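Local coordinates for protein PHOX (Pseudomonas fluorescens, PDB 4A9V) that acts as an alkaline phosphatase of the PhoX family, a beta-propeller enzyme that hydrolyses phosphate monoesters with an iron-calcium cofactor, at residues Trp38-His43 and Phe133-Arg138; Val121-Arg126 and Ser137-Arg142. All blocks are in the same frame, centred on the assembly; numbering follows the deposited sequence.

Interaction 1. Residues Trp38-His43 and Phe133-Arg138; sequences WGQPLH and FVQGSR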
# COMPACT_ATOMS: atom_id res chain seq x y z
N TRP A 38 7.92 -8.62 13.32
CA TRP A 38 8.69 -9.46 12.41
C TRP A 38 9.36 -10.58 13.17
O TRP A 38 10.05 -10.35 14.17
CB TRP A 38 9.74 -8.62 11.69
CG TRP A 38 10.78 -9.44 11.00
CD1 TRP A 38 10.60 -10.51 10.13
CD2 TRP A 38 12.22 -9.32 11.18
NE1 TRP A 38 11.81 -11.05 9.78
CE2 TRP A 38 12.82 -10.37 10.38
CE3 TRP A 38 13.03 -8.45 11.88
CZ2 TRP A 38 14.19 -10.55 10.32
CZ3 TRP A 38 14.41 -8.65 11.84
CH2 TRP A 38 14.97 -9.68 11.08
N GLY A 39 9.15 -11.81 12.70
CA GLY A 39 9.84 -12.97 13.25
C GLY A 39 9.03 -13.78 14.25
O GLY A 39 9.44 -14.88 14.61
N GLN A 40 7.88 -13.28 14.68
CA GLN A 40 7.04 -14.00 15.63
C GLN A 40 6.55 -15.31 15.02
O GLN A 40 5.86 -15.29 14.01
CB GLN A 40 5.83 -13.13 15.98
CG GLN A 40 4.79 -13.82 16.85
CD GLN A 40 5.33 -14.21 18.21
OE1 GLN A 40 5.94 -13.39 18.90
NE2 GLN A 40 5.11 -15.45 18.60
N PRO A 41 6.82 -16.45 15.68
CA PRO A 41 6.22 -17.68 15.17
C PRO A 41 4.70 -17.64 15.25
O PRO A 41 4.13 -17.18 16.25
CB PRO A 41 6.79 -18.78 16.07
CG PRO A 41 7.27 -18.06 17.29
CD PRO A 41 7.72 -16.72 16.82
N LEU A 42 4.04 -18.15 14.21
CA LEU A 42 2.59 -18.10 14.15
C LEU A 42 1.92 -19.33 14.75
O LEU A 42 0.76 -19.24 15.15
CB LEU A 42 2.11 -17.92 12.71
CG LEU A 42 2.59 -16.65 12.00
CD1 LEU A 42 1.82 -16.51 10.69
CD2 LEU A 42 2.43 -15.41 12.86
N HIS A 43 2.60 -20.47 14.72
CA HIS A 43 1.96 -21.75 15.02
C HIS A 43 2.43 -22.32 16.32
O HIS A 43 3.43 -21.89 16.90
CB HIS A 43 2.21 -22.74 13.89
CG HIS A 43 1.80 -22.21 12.54
ND1 HIS A 43 0.57 -21.71 12.30
CD2 HIS A 43 2.52 -22.04 11.37
CE1 HIS A 43 0.51 -21.28 11.03
NE2 HIS A 43 1.69 -21.52 10.45
N PHE A 133 -2.45 -10.96 19.96
CA PHE A 133 -2.21 -12.04 19.03
C PHE A 133 -2.47 -13.40 19.68
O PHE A 133 -2.04 -13.63 20.81
CB PHE A 133 -0.77 -11.94 18.53
CG PHE A 133 -0.31 -13.11 17.72
CD1 PHE A 133 -1.01 -13.51 16.59
CD2 PHE A 133 0.82 -13.82 18.08
CE1 PHE A 133 -0.58 -14.58 15.83
CE2 PHE A 133 1.26 -14.89 17.32
CZ PHE A 133 0.54 -15.29 16.21
N VAL A 134 -3.11 -14.29 18.93
CA VAL A 134 -3.33 -15.67 19.35
C VAL A 134 -2.44 -16.62 18.54
O VAL A 134 -2.79 -17.04 17.43
CB VAL A 134 -4.81 -16.08 19.16
CG1 VAL A 134 -5.05 -17.50 19.64
CG2 VAL A 134 -5.72 -15.11 19.90
N GLN A 135 -1.28 -16.95 19.10
CA GLN A 135 -0.41 -17.94 18.48
C GLN A 135 -1.12 -19.29 18.48
O GLN A 135 -1.86 -19.61 19.41
CB GLN A 135 0.92 -18.03 19.23
CG GLN A 135 1.97 -18.83 18.49
CD GLN A 135 3.32 -18.85 19.17
OE1 GLN A 135 3.64 -17.97 19.98
NE2 GLN A 135 4.13 -19.84 18.84
N GLY A 136 -0.97 -20.05 17.40
CA GLY A 136 -1.57 -21.38 17.32
C GLY A 136 -3.01 -21.42 16.83
O GLY A 136 -3.59 -22.50 16.72
N SER A 137 -3.59 -20.28 16.48
CA SER A 137 -4.91 -20.26 15.87
C SER A 137 -4.88 -21.04 14.56
O SER A 137 -3.96 -20.88 13.75
CB SER A 137 -5.35 -18.83 15.60
OG SER A 137 -6.52 -18.82 14.79
N ARG A 138 -5.98 -21.72 14.25
CA ARG A 138 -6.10 -22.42 12.99
C ARG A 138 -6.16 -21.48 11.79
O ARG A 138 -5.92 -21.89 10.66
CB ARG A 138 -7.33 -23.34 13.00
CG ARG A 138 -8.65 -22.61 12.80
CD ARG A 138 -9.80 -23.59 12.56
NE ARG A 138 -9.70 -24.28 11.28
CZ ARG A 138 -10.36 -23.93 10.18
NH1 ARG A 138 -11.34 -23.03 10.25
NH2 ARG A 138 -10.18 -24.61 9.05
O HOH W 1 5.96 -16.86 21.04
O HOH W 2 -1.53 -22.11 13.99

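Interaction 2. Residues Val121-Arg126 and Ser137-Arg142; sequences VIEVQR and SRYNRR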
# COMPACT_ATOMS: atom_id res chain seq x y z
N VAL A 121 -1.62 -13.70 7.92
CA VAL A 121 -2.96 -13.71 8.50
C VAL A 121 -2.85 -14.19 9.94
O VAL A 121 -2.20 -15.20 10.21
CB VAL A 121 -3.91 -14.65 7.73
CG1 VAL A 121 -5.31 -14.61 8.33
CG2 VAL A 121 -3.95 -14.29 6.26
N ILE A 122 -3.39 -13.39 10.86
CA ILE A 122 -3.34 -13.71 12.28
C ILE A 122 -4.70 -13.56 12.93
O ILE A 122 -5.51 -12.74 12.51
CB ILE A 122 -2.31 -12.84 13.03
CG1 ILE A 122 -2.72 -11.36 13.03
CG2 ILE A 122 -0.92 -13.03 12.45
CD1 ILE A 122 -1.81 -10.49 13.89
N GLU A 123 -4.95 -14.35 13.97
CA GLU A 123 -6.07 -14.13 14.86
C GLU A 123 -5.66 -13.23 16.01
O GLU A 123 -4.58 -13.39 16.59
CB GLU A 123 -6.60 -15.45 15.40
CG GLU A 123 -7.78 -15.25 16.35
CD GLU A 123 -8.39 -16.51 16.89
OE1 GLU A 123 -8.29 -17.57 16.24
OE2 GLU A 123 -9.12 -16.40 17.90
N VAL A 124 -6.55 -12.30 16.36
CA VAL A 124 -6.43 -11.54 17.59
C VAL A 124 -7.67 -11.75 18.44
O VAL A 124 -8.77 -11.99 17.92
CB VAL A 124 -6.19 -10.04 17.30
CG1 VAL A 124 -4.85 -9.85 16.63
CG2 VAL A 124 -7.30 -9.45 16.45
N GLN A 125 -7.50 -11.69 19.75
CA GLN A 125 -8.59 -11.88 20.69
C GLN A 125 -8.49 -10.80 21.74
O GLN A 125 -7.40 -10.41 22.16
CB GLN A 125 -8.49 -13.25 21.36
CG GLN A 125 -9.12 -14.40 20.59
CD GLN A 125 -9.00 -15.73 21.31
OE1 GLN A 125 -8.65 -15.78 22.49
NE2 GLN A 125 -9.16 -16.82 20.56
N ARG A 126 -9.65 -10.39 22.25
CA ARG A 126 -9.70 -9.35 23.24
C ARG A 126 -9.82 -9.98 24.61
O ARG A 126 -10.74 -10.76 24.87
CB ARG A 126 -10.87 -8.43 22.98
CG ARG A 126 -11.04 -7.40 24.08
CD ARG A 126 -11.91 -6.24 23.63
NE ARG A 126 -13.11 -6.67 22.92
CZ ARG A 126 -13.81 -5.87 22.13
NH1 ARG A 126 -13.42 -4.61 21.98
NH2 ARG A 126 -14.82 -6.34 21.43
N SER A 137 -3.59 -20.28 16.48
CA SER A 137 -4.91 -20.26 15.87
C SER A 137 -4.88 -21.04 14.56
O SER A 137 -3.96 -20.88 13.75
CB SER A 137 -5.35 -18.83 15.60
OG SER A 137 -6.52 -18.82 14.79
N ARG A 138 -5.98 -21.72 14.25
CA ARG A 138 -6.10 -22.42 12.99
C ARG A 138 -6.16 -21.48 11.79
O ARG A 138 -5.92 -21.89 10.66
CB ARG A 138 -7.33 -23.34 13.00
CG ARG A 138 -8.65 -22.61 12.80
CD ARG A 138 -9.80 -23.59 12.56
NE ARG A 138 -9.70 -24.28 11.28
CZ ARG A 138 -10.36 -23.93 10.18
NH1 ARG A 138 -11.34 -23.03 10.25
NH2 ARG A 138 -10.18 -24.61 9.05
N TYR A 139 -6.43 -20.19 12.04
CA TYR A 139 -6.50 -19.20 10.97
C TYR A 139 -5.14 -18.59 10.63
O TYR A 139 -5.00 -17.91 9.62
CB TYR A 139 -7.50 -18.12 11.33
CG TYR A 139 -8.92 -18.63 11.39
CD1 TYR A 139 -9.64 -18.85 10.23
CD2 TYR A 139 -9.49 -19.01 12.60
CE1 TYR A 139 -10.91 -19.38 10.27
CE2 TYR A 139 -10.75 -19.60 12.64
CZ TYR A 139 -11.46 -19.76 11.47
OH TYR A 139 -12.71 -20.33 11.50
N ASN A 140 -4.16 -18.74 11.52
CA ASN A 140 -2.87 -18.10 11.29
C ASN A 140 -2.22 -18.70 10.05
O ASN A 140 -2.21 -19.92 9.89
CB ASN A 140 -1.94 -18.28 12.49
CG ASN A 140 -2.40 -17.51 13.71
OD1 ASN A 140 -3.32 -16.69 13.65
ND2 ASN A 140 -1.71 -17.74 14.82
N ARG A 141 -1.61 -17.87 9.23
CA ARG A 141 -1.10 -18.34 7.95
C ARG A 141 -0.06 -17.38 7.41
O ARG A 141 -0.26 -16.17 7.47
CB ARG A 141 -2.26 -18.46 6.97
CG ARG A 141 -1.89 -19.07 5.65
CD ARG A 141 -3.07 -19.08 4.71
NE ARG A 141 -2.70 -19.72 3.47
CZ ARG A 141 -3.54 -19.99 2.48
NH1 ARG A 141 -4.77 -19.48 2.49
NH2 ARG A 141 -3.11 -20.70 1.44
N ARG A 142 0.99 -17.92 6.81
CA ARG A 142 1.85 -17.16 5.91
C ARG A 142 1.52 -17.49 4.46
O ARG A 142 1.51 -18.65 4.06
CB ARG A 142 3.32 -17.44 6.18
CG ARG A 142 3.88 -16.81 7.44
CD ARG A 142 3.65 -15.30 7.53
NE ARG A 142 3.93 -14.59 6.29
CZ ARG A 142 5.14 -14.51 5.73
NH1 ARG A 142 6.22 -14.86 6.41
NH2 ARG A 142 5.27 -14.06 4.49

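Interaction 1. Residues Trp38-His43 and Phe133-Arg138
Two nearly straight hydrogen bonds tie the loop at Trp38-His43 to the bend at Phe133-Arg138. Gly136 N donates to Leu42 O at 3.0 Å, and Gln135 NE2 reaches His43 O at 2.9 Å; both donors sit above the plane of the carbonyl they meet. Gln135 serves well here because its chain, with CG anti to the backbone N and extended beyond, lies over the Pro41 and Leu42 carbonyls and delivers its amide one residue farther along. The other end of that amide is bridged by water: one molecule donates to Gln135 OE1 and accepts from Gln40 NE2. Gln40, bent at chi2 (63°), folds back so that NE2 also gives an in-plane bond to a lone pair of Pro41 O at 3.1 Å. The Phe133 ring supplies the apolar side of the contact. Gln40 CG meets Phe133 CE2 tip to tip at 3.7 Å, Leu42 CD2 approaches Phe133 CZ at 3.8 Å, and Pro41 O lies at the ring edge. A second water joins His43 ND1 to Ser137 O. What presents Gly136 N is the type II beta turn from Val134 to Ser137, in which Gly136, with positive phi (86°), takes a conformation where a side chain would crowd the preceding carbonyl. Leu42 O gains another donor in Asn140 ND2, which also bonds Val134 O. The loop that follows strand 30-37 is thereby fastened to the interrupted edge strand 130-144, while Leu42 and Phe133 both rest on Ile122 of the adjacent strand 118-127.

Interaction 2. Residues Val121-Arg126 and Ser137-Arg142
An asparagine side chain stands in for a backbone carbonyl where this hairpin loses its regular pairing. Asn140 OD1 accepts the Glu123 N-H at 2.9 Å, nearly along its own C=O axis, just beyond the antiparallel hydrogen-bonded pair Val121 with Arg141, the only bridge between these two segments. That pair is closed by Val121 N to Arg141 O and Arg141 N to Val121 O, each 2.9 Å. Asn140 CA adds a CA-H...O contact to Val121 O at 3.2 Å, and CG, anti to the carbonyl carbon (chi1 -68°), lets the short amide reach the strand. The chain detours here through a type I beta turn from Ser137 to Asn140, and its first residue is doubly employed. Ser137 OG, anti to the backbone N, accepts from Tyr139 N in an ST turn and donates to Glu123 OE1 at 2.6 Å, using the anti lone pair of the carboxylate. Glu123, fully extended (chi1 180°, chi2 178°), has the length to bring that oxygen across to the turn, near the edge of the Tyr139 ring. Gln125 NE2 meets Glu123 OE2 from above the carboxylate plane at 2.7 Å, and Arg82 adds a salt bridge to the same oxygen. An alanine in place of Glu123 removes the carboxylate that Ser137 and Arg82 meet at different oxygens, and would probably loosen the turn against strand 118-127. Val121, beta-branched and apolar, suits its strand position and sets CG1 against Tyr139 O. With a guanidinium, an amide and a hydroxyl all directed at it, the buried carboxylate of Glu123 is likely to stay ionised.

In the fold
Interactions 1 and 2 lie side by side, their centres about 7 Å apart, and share Ser137 and Arg138 on strand 130-144. Along the chain the loop 38-43 comes first, then 121-126, then the overlapping stretches 133-138 and 137-142. The broken strand 130-144 is the edge of a four-stranded antiparallel sheet, with 118-127 beside it; interaction 2 is internal to that hairpin, whereas interaction 1 brings in a loop from the end of strand 30-37, which belongs to another four-stranded sheet. Together they link neighbouring sheets of the beta-propeller through one interruption in an edge strand, away from the iron-calcium site.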